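Local coordinates for protein IscA (Thermosynechococcus elongatus, PDB 1X0G) that binds a [2Fe-2S] cluster and probably serves as a scaffold on which iron-sulphur clusters are assembled, at residues 30-35 against 71-76; 40-45 against 90-95; 51-56 against 66-71. All coordinates share one frame; numbering follows the deposited sequence.

Contact 1 of 3, residues 30-35 against 71-76; sequences IQVQPS and AELLRG. With NA (sodium ion), chain G.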
ATOM      1  N   ILE C  30       1.768  20.040   3.529  1.00 61.57           N
ATOM      2  CA  ILE C  30       2.571  18.863   3.247  1.00 61.86           C
ATOM      3  C   ILE C  30       1.996  17.616   3.938  1.00 62.71           C
ATOM      4  O   ILE C  30       1.511  17.625   5.120  1.00 61.87           O
ATOM      5  CB  ILE C  30       3.968  19.053   3.711  1.00 61.81           C
ATOM      6  CG1 ILE C  30       4.529  20.313   3.148  1.00 60.90           C
ATOM      7  CG2 ILE C  30       4.940  18.006   3.101  1.00 62.24           C
ATOM      8  CD1 ILE C  30       5.990  20.416   3.579  1.00 62.70           C
ATOM      9  N   GLN C  31       1.975  16.544   3.158  1.00 64.14           N
ATOM     10  CA  GLN C  31       1.564  15.248   3.704  1.00 65.13           C
ATOM     11  C   GLN C  31       2.323  14.196   2.877  1.00 66.24           C
ATOM     12  O   GLN C  31       3.094  14.615   1.977  1.00 67.66           O
ATOM     13  CB  GLN C  31       0.060  15.118   3.688  1.00 63.42           C
ATOM     14  CG  GLN C  31      -0.550  14.653   2.433  1.00 64.33           C
ATOM     15  CD  GLN C  31      -2.058  14.570   2.535  1.00 69.42           C
ATOM     16  OE1 GLN C  31      -2.623  14.662   3.630  1.00 73.99           O
ATOM     17  NE2 GLN C  31      -2.729  14.438   1.406  1.00 70.84           N
ATOM     18  N   VAL C  32       2.140  12.894   3.152  1.00 65.30           N
ATOM     19  CA  VAL C  32       2.726  11.836   2.327  1.00 64.28           C
ATOM     20  C   VAL C  32       1.679  10.956   1.747  1.00 63.15           C
ATOM     21  O   VAL C  32       0.568  10.990   2.165  1.00 63.52           O
ATOM     22  CB  VAL C  32       3.631  10.891   3.162  1.00 65.33           C
ATOM     23  CG1 VAL C  32       4.716  11.621   3.780  1.00 63.66           C
ATOM     24  CG2 VAL C  32       2.831  10.155   4.227  1.00 61.59           C
ATOM     25  N   GLN C  33       2.048  10.070   0.844  1.00 63.41           N
ATOM     26  CA  GLN C  33       1.082   9.189   0.184  1.00 63.52           C
ATOM     27  C   GLN C  33       1.863   7.937  -0.126  1.00 61.50           C
ATOM     28  O   GLN C  33       2.990   8.066  -0.502  1.00 64.11           O
ATOM     29  CB  GLN C  33       0.857   9.797  -1.128  1.00 63.81           C
ATOM     30  CG  GLN C  33      -0.517   9.844  -1.560  1.00 76.74           C
ATOM     31  CD  GLN C  33      -0.582   9.521  -3.097  1.00 92.20           C
ATOM     32  OE1 GLN C  33       0.231  10.111  -3.906  1.00 95.87           O
ATOM     33  NE2 GLN C  33      -1.531   8.573  -3.514  1.00 91.97           N
ATOM     34  N   PRO C  34       1.320   6.739   0.021  1.00 59.12           N
ATOM     35  CA  PRO C  34       2.077   5.545  -0.292  1.00 58.05           C
ATOM     36  C   PRO C  34       2.653   5.659  -1.674  1.00 59.76           C
ATOM     37  O   PRO C  34       2.060   6.309  -2.497  1.00 60.05           O
ATOM     38  CB  PRO C  34       1.019   4.465  -0.372  1.00 58.22           C
ATOM     39  CG  PRO C  34      -0.093   4.966   0.505  1.00 58.71           C
ATOM     40  CD  PRO C  34      -0.046   6.447   0.489  1.00 59.00           C
ATOM     41  N   SER C  35       3.786   5.011  -1.963  1.00 60.20           N
ATOM     42  CA  SER C  35       4.528   5.287  -3.164  1.00 60.24           C
ATOM     43  C   SER C  35       4.980   3.993  -3.862  1.00 60.78           C
ATOM     44  O   SER C  35       5.223   2.972  -3.251  1.00 61.24           O
ATOM     45  CB  SER C  35       5.721   6.132  -2.820  1.00 60.73           C
ATOM     46  OG  SER C  35       6.498   6.308  -3.994  1.00 64.69           O
ATOM     47  N   ALA C  71       3.602  13.719  10.797  1.00 67.06           N
ATOM     48  CA  ALA C  71       4.588  14.351  11.672  1.00 68.45           C
ATOM     49  C   ALA C  71       5.911  13.587  11.807  1.00 68.67           C
ATOM     50  O   ALA C  71       7.015  14.173  11.662  1.00 68.77           O
ATOM     51  CB  ALA C  71       3.962  14.549  13.093  1.00 67.68           C
ATOM     52  N   GLU C  72       5.779  12.300  12.130  1.00 68.83           N
ATOM     53  CA  GLU C  72       6.887  11.410  12.416  1.00 70.05           C
ATOM     54  C   GLU C  72       7.738  11.221  11.169  1.00 69.54           C
ATOM     55  O   GLU C  72       8.975  11.115  11.219  1.00 69.82           O
ATOM     56  CB  GLU C  72       6.334  10.058  12.844  1.00 71.17           C
ATOM     57  CG  GLU C  72       4.761   9.989  12.924  1.00 77.55           C
ATOM     58  CD  GLU C  72       4.254   8.955  14.000  1.00 84.30           C
ATOM     59  OE1 GLU C  72       4.978   7.957  14.285  1.00 89.58           O
ATOM     60  OE2 GLU C  72       3.140   9.127  14.560  1.00 82.43           O
ATOM     61  N   LEU C  73       7.067  11.172  10.034  1.00 68.71           N
ATOM     62  CA  LEU C  73       7.761  10.999   8.787  1.00 68.57           C
ATOM     63  C   LEU C  73       8.428  12.286   8.273  1.00 69.77           C
ATOM     64  O   LEU C  73       9.307  12.182   7.409  1.00 71.18           O
ATOM     65  CB  LEU C  73       6.848  10.442   7.730  1.00 66.62           C
ATOM     66  CG  LEU C  73       6.179   9.116   8.059  1.00 62.74           C
ATOM     67  CD1 LEU C  73       5.117   8.882   6.938  1.00 60.76           C
ATOM     68  CD2 LEU C  73       7.152   8.029   7.993  1.00 53.37           C
ATOM     69  N   LEU C  74       8.076  13.459   8.816  1.00 69.53           N
ATOM     70  CA  LEU C  74       8.419  14.729   8.166  1.00 69.98           C
ATOM     71  C   LEU C  74       9.127  15.698   9.065  1.00 71.29           C
ATOM     72  O   LEU C  74       9.639  16.697   8.551  1.00 71.87           O
ATOM     73  CB  LEU C  74       7.187  15.462   7.601  1.00 68.37           C
ATOM     74  CG  LEU C  74       6.365  14.815   6.485  1.00 69.03           C
ATOM     75  CD1 LEU C  74       5.142  15.611   6.120  1.00 63.94           C
ATOM     76  CD2 LEU C  74       7.112  14.405   5.207  1.00 64.20           C
ATOM     77  N   ARG C  75       9.120  15.460  10.384  1.00 72.30           N
ATOM     78  CA  ARG C  75       9.807  16.329  11.350  1.00 72.97           C
ATOM     79  C   ARG C  75      11.182  16.767  10.802  1.00 73.22           C
ATOM     80  O   ARG C  75      12.001  15.918  10.472  1.00 73.67           O
ATOM     81  CB  ARG C  75       9.969  15.585  12.663  1.00 72.79           C
ATOM     82  CG  ARG C  75      10.480  16.463  13.855  1.00 78.78           C
ATOM     83  CD  ARG C  75      10.034  15.944  15.252  1.00 84.64           C
ATOM     84  NE  ARG C  75       8.591  15.577  15.280  1.00 89.45           N
ATOM     85  CZ  ARG C  75       7.596  16.383  15.689  1.00 90.23           C
ATOM     86  NH1 ARG C  75       7.864  17.612  16.140  1.00 91.32           N
ATOM     87  NH2 ARG C  75       6.328  15.962  15.655  1.00 89.28           N
ATOM     88  N   GLY C  76      11.432  18.075  10.661  1.00 73.06           N
ATOM     89  CA  GLY C  76      12.746  18.537  10.188  1.00 72.84           C
ATOM     90  C   GLY C  76      13.026  18.445   8.679  1.00 73.04           C
ATOM     91  O   GLY C  76      14.134  18.739   8.198  1.00 73.85           O
TER
HETATM   92 NA    NA G1001       6.637   0.924  -3.122  1.00 55.56          NA
HETATM   93  O   HOH W   1       5.652  -0.304  -4.578  1.00 56.61           O
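Two leucines at the end of helix 71-74 meet two branched side chains of strand 27-34. Leu74 divides its two methyls between Ile30 and Val32: CD1 rests on Ile30 CG2 at 3.9 Å, and CD2 slides past Val32 CG1, also at 3.9 Å. Val32 is shared, because its second methyl, CG2, meets Leu73 CD1 at 3.8 Å, the two side chains crossing at about a right angle. Both leucines point toward the strand, each with CG anti to its carbonyl carbon. The arrangement is helix 71-74 packed on one face of the six-stranded mixed sheet, where Trp40, Tyr42 and Leu44 of the adjacent strand 40-46 widen the apolar floor. Ala71 O receives both Leu74 N, at 3.1 Å, and Arg75 N, at 2.8 Å, just where the chain leaves helical geometry. Beyond this buried patch the contact loosens. Gln31 points away from the helix, and its OE1 bonds to Arg29. The strand's far end diverges to Ser35, whose O binds a sodium ion at 2.5 Å, while Glu72 and Arg75 are exposed, though Glu72 also brushes Pro34 of a third subunit.

Contact 2 of 3, residues 40-45 against 90-95; sequences WRYDLA and FRFHNP
The rings of Tyr42 and Phe92 lie flat against each other, with centroids 3.9 Å apart and planes only 7° from parallel. The stack is slightly displaced: Tyr42 CD1 sits over the centre of the Phe92 face, whereas Phe92 CG lies over the Tyr42 face nearer its rim, 3.6 Å from Tyr42 CE1. Because the side chains reach toward each other from opposite backbones, each ring also covers the stem of its partner, and Tyr42 CB stands 4.3 Å from the Phe92 centroid in a CH-pi contact. At the edge of Phe92, close to its plane, Leu44 CD1 meets Phe92 CZ at 3.6 Å. Leu44 CD1 also lies over a face of Phe90, 4.0 Å from Phe90 CD1, so a single leucine branch serves one ring at its edge and another on its face.

These residues fill the layer between two sheets: strand 40-46 belongs to the six-stranded mixed sheet and strand 89-93 to the three-stranded one. Their short segments approach to 10.1 Å between axes and run at 126°, and it is side chains that bridge the gap. Phe107 stacks with Tyr42 as well, and Tyr81 meets Phe90 edge-to-face.

At its tip, Tyr42 is tied to the chain just beyond the second strand. Asn94 ND2 donates to Tyr42 OH over 3.2 Å at a somewhat bent 143°, with the hydroxyl near the amide plane. That amide is itself well placed, since ND2 also bonds to Leu73 O and OD1 accepts from Asn96 N. The side chain of Tyr42 ends up about 9 Å from the bound [2Fe-2S] cluster.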
ATOM      1  N   TRP C  40       6.908   6.299   0.604  1.00 59.98           N
ATOM      2  CA  TRP C  40       6.025   7.426   0.768  1.00 61.42           C
ATOM      3  C   TRP C  40       6.443   8.420  -0.286  1.00 63.04           C
ATOM      4  O   TRP C  40       7.647   8.580  -0.509  1.00 65.11           O
ATOM      5  CB  TRP C  40       6.215   8.020   2.160  1.00 59.44           C
ATOM      6  CG  TRP C  40       5.784   7.126   3.305  1.00 58.13           C
ATOM      7  CD1 TRP C  40       6.621   6.501   4.232  1.00 59.10           C
ATOM      8  CD2 TRP C  40       4.457   6.735   3.668  1.00 55.00           C
ATOM      9  NE1 TRP C  40       5.887   5.797   5.123  1.00 57.94           N
ATOM     10  CE2 TRP C  40       4.559   5.933   4.825  1.00 56.42           C
ATOM     11  CE3 TRP C  40       3.196   7.048   3.186  1.00 56.83           C
ATOM     12  CZ2 TRP C  40       3.443   5.363   5.455  1.00 57.80           C
ATOM     13  CZ3 TRP C  40       2.075   6.468   3.799  1.00 57.50           C
ATOM     14  CH2 TRP C  40       2.210   5.642   4.933  1.00 58.90           C
ATOM     15  N   ARG C  41       5.494   9.010  -0.988  1.00 63.82           N
ATOM     16  CA  ARG C  41       5.762  10.169  -1.841  1.00 64.59           C
ATOM     17  C   ARG C  41       5.330  11.354  -1.044  1.00 64.17           C
ATOM     18  O   ARG C  41       4.326  11.282  -0.317  1.00 64.65           O
ATOM     19  CB  ARG C  41       4.888  10.072  -3.060  1.00 65.80           C
ATOM     20  CG  ARG C  41       5.318  10.802  -4.376  1.00 69.40           C
ATOM     21  CD  ARG C  41       4.040  11.455  -4.825  1.00 76.43           C
ATOM     22  NE  ARG C  41       4.036  12.557  -5.791  1.00 80.73           N
ATOM     23  CZ  ARG C  41       4.619  12.531  -6.997  1.00 86.20           C
ATOM     24  NH1 ARG C  41       5.375  11.466  -7.393  1.00 84.77           N
ATOM     25  NH2 ARG C  41       4.456  13.598  -7.817  1.00 87.48           N
ATOM     26  N   TYR C  42       6.091  12.439  -1.101  1.00 64.40           N
ATOM     27  CA  TYR C  42       5.596  13.693  -0.559  1.00 64.94           C
ATOM     28  C   TYR C  42       4.428  14.167  -1.346  1.00 66.56           C
ATOM     29  O   TYR C  42       4.316  13.924  -2.601  1.00 67.49           O
ATOM     30  CB  TYR C  42       6.600  14.774  -0.746  1.00 66.27           C
ATOM     31  CG  TYR C  42       7.803  14.494  -0.021  1.00 65.41           C
ATOM     32  CD1 TYR C  42       8.876  13.931  -0.666  1.00 63.46           C
ATOM     33  CD2 TYR C  42       7.872  14.766   1.340  1.00 65.43           C
ATOM     34  CE1 TYR C  42       9.980  13.565   0.024  1.00 65.29           C
ATOM     35  CE2 TYR C  42       9.014  14.423   2.040  1.00 67.94           C
ATOM     36  CZ  TYR C  42      10.045  13.801   1.367  1.00 61.25           C
ATOM     37  OH  TYR C  42      11.161  13.479   2.039  1.00 67.93           O
ATOM     38  N   ASP C  43       3.562  14.890  -0.669  1.00 66.93           N
ATOM     39  CA  ASP C  43       2.477  15.531  -1.379  1.00 68.82           C
ATOM     40  C   ASP C  43       2.296  16.982  -0.909  1.00 68.87           C
ATOM     41  O   ASP C  43       2.076  17.305   0.323  1.00 70.15           O
ATOM     42  CB  ASP C  43       1.219  14.725  -1.192  1.00 71.04           C
ATOM     43  CG  ASP C  43       0.030  15.431  -1.764  1.00 78.53           C
ATOM     44  OD1 ASP C  43      -0.545  14.887  -2.738  1.00 87.82           O
ATOM     45  OD2 ASP C  43      -0.309  16.571  -1.300  1.00 88.09           O
ATOM     46  N   LEU C  44       2.358  17.868  -1.882  1.00 67.83           N
ATOM     47  CA  LEU C  44       2.322  19.249  -1.591  1.00 67.13           C
ATOM     48  C   LEU C  44       1.127  19.891  -2.187  1.00 65.94           C
ATOM     49  O   LEU C  44       0.901  19.770  -3.357  1.00 67.79           O
ATOM     50  CB  LEU C  44       3.523  19.864  -2.227  1.00 68.16           C
ATOM     51  CG  LEU C  44       4.858  19.570  -1.537  1.00 72.39           C
ATOM     52  CD1 LEU C  44       6.015  20.139  -2.375  1.00 76.52           C
ATOM     53  CD2 LEU C  44       4.952  20.122  -0.090  1.00 77.87           C
ATOM     54  N   ALA C  45       0.381  20.631  -1.411  1.00 64.49           N
ATOM     55  CA  ALA C  45      -0.715  21.394  -1.976  1.00 61.94           C
ATOM     56  C   ALA C  45      -0.741  22.823  -1.409  1.00 61.84           C
ATOM     57  O   ALA C  45      -0.409  23.077  -0.257  1.00 61.67           O
ATOM     58  CB  ALA C  45      -1.945  20.717  -1.683  1.00 61.22           C
ATOM     59  N   PHE C  90      10.785  20.800  -6.696  1.00 63.30           N
ATOM     60  CA  PHE C  90      11.109  20.775  -5.275  1.00 64.79           C
ATOM     61  C   PHE C  90      12.040  19.668  -4.960  1.00 65.43           C
ATOM     62  O   PHE C  90      11.988  18.661  -5.620  1.00 65.90           O
ATOM     63  CB  PHE C  90       9.839  20.625  -4.464  1.00 64.61           C
ATOM     64  CG  PHE C  90       8.975  21.806  -4.600  1.00 65.14           C
ATOM     65  CD1 PHE C  90       7.911  21.799  -5.506  1.00 63.13           C
ATOM     66  CD2 PHE C  90       9.307  22.996  -3.924  1.00 62.41           C
ATOM     67  CE1 PHE C  90       7.163  22.956  -5.691  1.00 63.27           C
ATOM     68  CE2 PHE C  90       8.519  24.147  -4.054  1.00 62.22           C
ATOM     69  CZ  PHE C  90       7.463  24.138  -4.942  1.00 61.58           C
ATOM     70  N   ARG C  91      12.904  19.891  -3.970  1.00 66.25           N
ATOM     71  CA  ARG C  91      13.828  18.883  -3.475  1.00 67.05           C
ATOM     72  C   ARG C  91      13.524  18.772  -2.065  1.00 66.62           C
ATOM     73  O   ARG C  91      13.193  19.759  -1.452  1.00 66.97           O
ATOM     74  CB  ARG C  91      15.289  19.364  -3.517  1.00 66.80           C
ATOM     75  CG  ARG C  91      16.006  19.146  -4.786  1.00 70.65           C
ATOM     76  CD  ARG C  91      16.048  17.665  -5.254  1.00 79.20           C
ATOM     77  NE  ARG C  91      16.808  17.653  -6.510  1.00 82.36           N
ATOM     78  CZ  ARG C  91      16.298  17.981  -7.702  1.00 82.70           C
ATOM     79  NH1 ARG C  91      14.994  18.289  -7.795  1.00 81.60           N
ATOM     80  NH2 ARG C  91      17.092  18.004  -8.786  1.00 79.81           N
ATOM     81  N   PHE C  92      13.737  17.596  -1.513  1.00 68.26           N
ATOM     82  CA  PHE C  92      13.478  17.367  -0.101  1.00 70.03           C
ATOM     83  C   PHE C  92      14.621  16.737   0.610  1.00 70.62           C
ATOM     84  O   PHE C  92      15.208  15.785   0.144  1.00 72.64           O
ATOM     85  CB  PHE C  92      12.366  16.382  -0.013  1.00 70.07           C
ATOM     86  CG  PHE C  92      11.128  16.884  -0.598  1.00 70.61           C
ATOM     87  CD1 PHE C  92      10.843  16.664  -1.940  1.00 68.39           C
ATOM     88  CD2 PHE C  92      10.250  17.634   0.160  1.00 71.36           C
ATOM     89  CE1 PHE C  92       9.650  17.152  -2.498  1.00 71.31           C
ATOM     90  CE2 PHE C  92       9.040  18.121  -0.418  1.00 68.96           C
ATOM     91  CZ  PHE C  92       8.747  17.871  -1.708  1.00 67.56           C
ATOM     92  N   HIS C  93      14.924  17.233   1.771  1.00 70.28           N
ATOM     93  CA  HIS C  93      15.967  16.620   2.508  1.00 69.79           C
ATOM     94  C   HIS C  93      15.253  16.255   3.796  1.00 68.91           C
ATOM     95  O   HIS C  93      14.796  17.135   4.539  1.00 70.12           O
ATOM     96  CB  HIS C  93      17.100  17.614   2.709  1.00 70.16           C
ATOM     97  CG  HIS C  93      17.622  18.178   1.426  1.00 73.19           C
ATOM     98  ND1 HIS C  93      18.563  17.524   0.658  1.00 74.99           N
ATOM     99  CD2 HIS C  93      17.341  19.339   0.777  1.00 74.79           C
ATOM    100  CE1 HIS C  93      18.833  18.257  -0.411  1.00 75.15           C
ATOM    101  NE2 HIS C  93      18.098  19.355  -0.369  1.00 74.36           N
ATOM    102  N   ASN C  94      15.120  14.958   4.026  1.00 66.79           N
ATOM    103  CA  ASN C  94      14.315  14.462   5.098  1.00 65.10           C
ATOM    104  C   ASN C  94      15.207  13.652   5.999  1.00 64.78           C
ATOM    105  O   ASN C  94      15.650  12.573   5.630  1.00 65.00           O
ATOM    106  CB  ASN C  94      13.219  13.613   4.505  1.00 64.17           C
ATOM    107  CG  ASN C  94      12.248  13.093   5.541  1.00 65.22           C
ATOM    108  OD1 ASN C  94      12.437  13.269   6.748  1.00 64.22           O
ATOM    109  ND2 ASN C  94      11.153  12.461   5.054  1.00 61.25           N
ATOM    110  N   PRO C  95      15.480  14.172   7.185  1.00 64.33           N
ATOM    111  CA  PRO C  95      16.265  13.500   8.230  1.00 64.97           C
ATOM    112  C   PRO C  95      15.707  12.123   8.583  1.00 65.44           C
ATOM    113  O   PRO C  95      16.450  11.262   9.016  1.00 65.58           O
ATOM    114  CB  PRO C  95      16.115  14.423   9.442  1.00 64.31           C
ATOM    115  CG  PRO C  95      15.847  15.767   8.877  1.00 64.58           C
ATOM    116  CD  PRO C  95      14.985  15.486   7.626  1.00 64.51           C
TER

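Contact 3 of 3, residues 51-56 against 66-71; sequences KPTDLL and IAAEAA
Two donors grip Asp54 OD2: Arg29 NE, in a salt bridge from strand 27-34, on the far side of strand 62-66, and Lys51 N, in a weak bond of 3.2 Å bent to 129°. With CG anti to the carbonyl carbon, the carboxylate folds back over its own type I turn, which runs from Lys51 to Asp54 and is closed by Asp54 N to Lys51 O at 2.9 Å. The other oxygen, Asp54 OD1, lies 3.4 Å from Ala67 CA and is also hydrogen-bonded elsewhere in the structure. Glu69 OE1 is 5.6 Å from Asp54 OD1, a like charge that Arg29 probably helps to offset.

Beside the turn the two backbones join. Leu55 N reaches Ile66 O over 2.9 Å at 173°, in the carbonyl plane, and Ile66 N returns to Leu55 O over 2.9 Å at 170°, this time from above the plane. The side chains around this pair make lighter contacts. Ala68 CB fits against Thr53 O at 3.4 Å, and Leu55 CD1 extends across to Ala71 CB at 3.9 Å. Ile66, whose CB lies on the same side as that of Leu55, carries its outer end away toward Ile30. Leu55 and Ile66 form an antiparallel hydrogen-bonded pair; as strands 55-59 and 62-66 follow each other in the chain, they make a beta hairpin at the margin of the six-stranded sheet.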
ATOM      1  N   LYS C  51      -6.235  21.970   7.785  1.00 65.92           N
ATOM      2  CA  LYS C  51      -7.127  21.156   8.604  1.00 67.86           C
ATOM      3  C   LYS C  51      -6.820  21.477  10.065  1.00 68.67           C
ATOM      4  O   LYS C  51      -5.631  21.595  10.425  1.00 67.73           O
ATOM      5  CB  LYS C  51      -6.886  19.681   8.300  1.00 68.33           C
ATOM      6  CG  LYS C  51      -7.393  19.346   6.940  1.00 71.37           C
ATOM      7  CD  LYS C  51      -7.285  17.870   6.664  1.00 78.23           C
ATOM      8  CE  LYS C  51      -7.894  17.553   5.258  1.00 81.62           C
ATOM      9  NZ  LYS C  51      -6.916  17.770   4.095  1.00 83.83           N
ATOM     10  N   PRO C  52      -7.877  21.643  10.916  1.00 69.76           N
ATOM     11  CA  PRO C  52      -7.639  22.209  12.292  1.00 70.92           C
ATOM     12  C   PRO C  52      -6.468  21.511  13.032  1.00 71.63           C
ATOM     13  O   PRO C  52      -5.686  22.122  13.751  1.00 71.86           O
ATOM     14  CB  PRO C  52      -8.977  22.005  13.033  1.00 70.86           C
ATOM     15  CG  PRO C  52     -10.001  21.577  11.978  1.00 71.27           C
ATOM     16  CD  PRO C  52      -9.285  21.286  10.656  1.00 69.57           C
ATOM     17  N   THR C  53      -6.340  20.232  12.741  1.00 72.54           N
ATOM     18  CA  THR C  53      -5.440  19.302  13.368  1.00 73.11           C
ATOM     19  C   THR C  53      -3.966  19.256  12.854  1.00 72.55           C
ATOM     20  O   THR C  53      -3.130  18.528  13.404  1.00 72.93           O
ATOM     21  CB  THR C  53      -6.103  17.909  13.227  1.00 74.19           C
ATOM     22  OG1 THR C  53      -5.128  16.907  13.504  1.00 76.13           O
ATOM     23  CG2 THR C  53      -6.710  17.686  11.777  1.00 73.99           C
ATOM     24  N   ASP C  54      -3.630  20.031  11.820  1.00 71.44           N
ATOM     25  CA  ASP C  54      -2.276  20.013  11.259  1.00 69.27           C
ATOM     26  C   ASP C  54      -1.286  20.756  12.149  1.00 68.54           C
ATOM     27  O   ASP C  54      -1.642  21.620  12.975  1.00 67.75           O
ATOM     28  CB  ASP C  54      -2.232  20.737   9.907  1.00 69.41           C
ATOM     29  CG  ASP C  54      -2.931  20.000   8.777  1.00 68.62           C
ATOM     30  OD1 ASP C  54      -3.087  18.756   8.891  1.00 74.34           O
ATOM     31  OD2 ASP C  54      -3.297  20.682   7.765  1.00 61.69           O
ATOM     32  N   LEU C  55      -0.021  20.479  11.895  1.00 67.07           N
ATOM     33  CA  LEU C  55       1.046  21.142  12.617  1.00 66.75           C
ATOM     34  C   LEU C  55       1.605  22.284  11.831  1.00 67.10           C
ATOM     35  O   LEU C  55       2.227  22.118  10.769  1.00 66.98           O
ATOM     36  CB  LEU C  55       2.140  20.160  13.089  1.00 66.15           C
ATOM     37  CG  LEU C  55       1.497  19.129  14.056  1.00 65.59           C
ATOM     38  CD1 LEU C  55       2.334  17.917  14.239  1.00 60.76           C
ATOM     39  CD2 LEU C  55       1.002  19.747  15.451  1.00 68.68           C
ATOM     40  N   LEU C  56       1.373  23.466  12.380  1.00 67.08           N
ATOM     41  CA  LEU C  56       1.736  24.687  11.702  1.00 66.97           C
ATOM     42  C   LEU C  56       3.199  25.058  11.913  1.00 67.19           C
ATOM     43  O   LEU C  56       3.742  24.828  12.991  1.00 67.13           O
ATOM     44  CB  LEU C  56       0.773  25.801  12.169  1.00 66.13           C
ATOM     45  CG  LEU C  56      -0.612  25.204  11.899  1.00 65.62           C
ATOM     46  CD1 LEU C  56      -1.770  25.982  12.458  1.00 64.59           C
ATOM     47  CD2 LEU C  56      -0.825  24.896  10.414  1.00 62.70           C
ATOM     48  N   ILE C  66       1.811  20.702   8.239  1.00 66.86           N
ATOM     49  CA  ILE C  66       2.169  19.311   8.114  1.00 67.81           C
ATOM     50  C   ILE C  66       1.020  18.450   8.609  1.00 68.86           C
ATOM     51  O   ILE C  66       0.529  18.651   9.734  1.00 69.77           O
ATOM     52  CB  ILE C  66       3.401  19.028   8.996  1.00 68.94           C
ATOM     53  CG1 ILE C  66       4.524  20.050   8.749  1.00 68.09           C
ATOM     54  CG2 ILE C  66       3.942  17.575   8.787  1.00 69.81           C
ATOM     55  CD1 ILE C  66       5.177  19.930   7.380  1.00 68.51           C
ATOM     56  N   ALA C  67       0.569  17.490   7.807  1.00 69.37           N
ATOM     57  CA  ALA C  67      -0.510  16.579   8.249  1.00 68.32           C
ATOM     58  C   ALA C  67      -0.080  15.801   9.471  1.00 69.10           C
ATOM     59  O   ALA C  67       0.946  15.157   9.450  1.00 70.00           O
ATOM     60  CB  ALA C  67      -0.766  15.626   7.190  1.00 68.14           C
ATOM     61  N   ALA C  68      -0.862  15.830  10.530  1.00 70.37           N
ATOM     62  CA  ALA C  68      -0.444  15.284  11.847  1.00 71.84           C
ATOM     63  C   ALA C  68      -0.023  13.819  11.870  1.00 72.33           C
ATOM     64  O   ALA C  68       0.876  13.437  12.623  1.00 73.91           O
ATOM     65  CB  ALA C  68      -1.486  15.547  12.905  1.00 69.99           C
ATOM     66  N   GLU C  69      -0.628  13.000  11.039  1.00 72.40           N
ATOM     67  CA  GLU C  69      -0.239  11.596  11.050  1.00 73.34           C
ATOM     68  C   GLU C  69       1.107  11.374  10.391  1.00 71.79           C
ATOM     69  O   GLU C  69       1.763  10.364  10.569  1.00 72.69           O
ATOM     70  CB  GLU C  69      -1.342  10.665  10.502  1.00 74.86           C
ATOM     71  CG  GLU C  69      -2.609  11.376   9.917  1.00 80.86           C
ATOM     72  CD  GLU C  69      -2.278  12.099   8.567  1.00 85.22           C
ATOM     73  OE1 GLU C  69      -2.859  13.191   8.301  1.00 85.77           O
ATOM     74  OE2 GLU C  69      -1.420  11.560   7.816  1.00 81.99           O
ATOM     75  N   ALA C  70       1.577  12.370   9.692  1.00 70.32           N
ATOM     76  CA  ALA C  70       2.843  12.238   9.041  1.00 68.12           C
ATOM     77  C   ALA C  70       3.934  13.009   9.745  1.00 66.55           C
ATOM     78  O   ALA C  70       5.046  12.966   9.339  1.00 65.90           O
ATOM     79  CB  ALA C  70       2.698  12.677   7.641  1.00 68.16           C
ATOM     80  N   ALA C  71       3.602  13.719  10.797  1.00 67.06           N
ATOM     81  CA  ALA C  71       4.588  14.351  11.672  1.00 68.45           C
ATOM     82  C   ALA C  71       5.911  13.587  11.807  1.00 68.67           C
ATOM     83  O   ALA C  71       7.015  14.173  11.662  1.00 68.77           O
ATOM     84  CB  ALA C  71       3.962  14.549  13.093  1.00 67.68           C
TER

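Overall arrangement
The six segments follow one another as 30-35, 40-45, 51-56, 66-71, 71-76 and 90-95, so contacts 1 and 2 interlace along the chain while both segments of contact 3 fall within the span of each. All three reach the six-stranded mixed sheet. Centres of contacts 1 and 2 lie about 7 Å apart, on adjoining strands 27-34 and 40-46; that of contact 3, at the sheet's margin, is about 10 Å from contact 1, with which it shares Ala71, and about 15 Å from contact 2. Contact 1 is thus the middle member, with the hairpin beside it and the junction to the three-stranded sheet next door, and together they shape one compact domain that carries the cluster-binding cysteines.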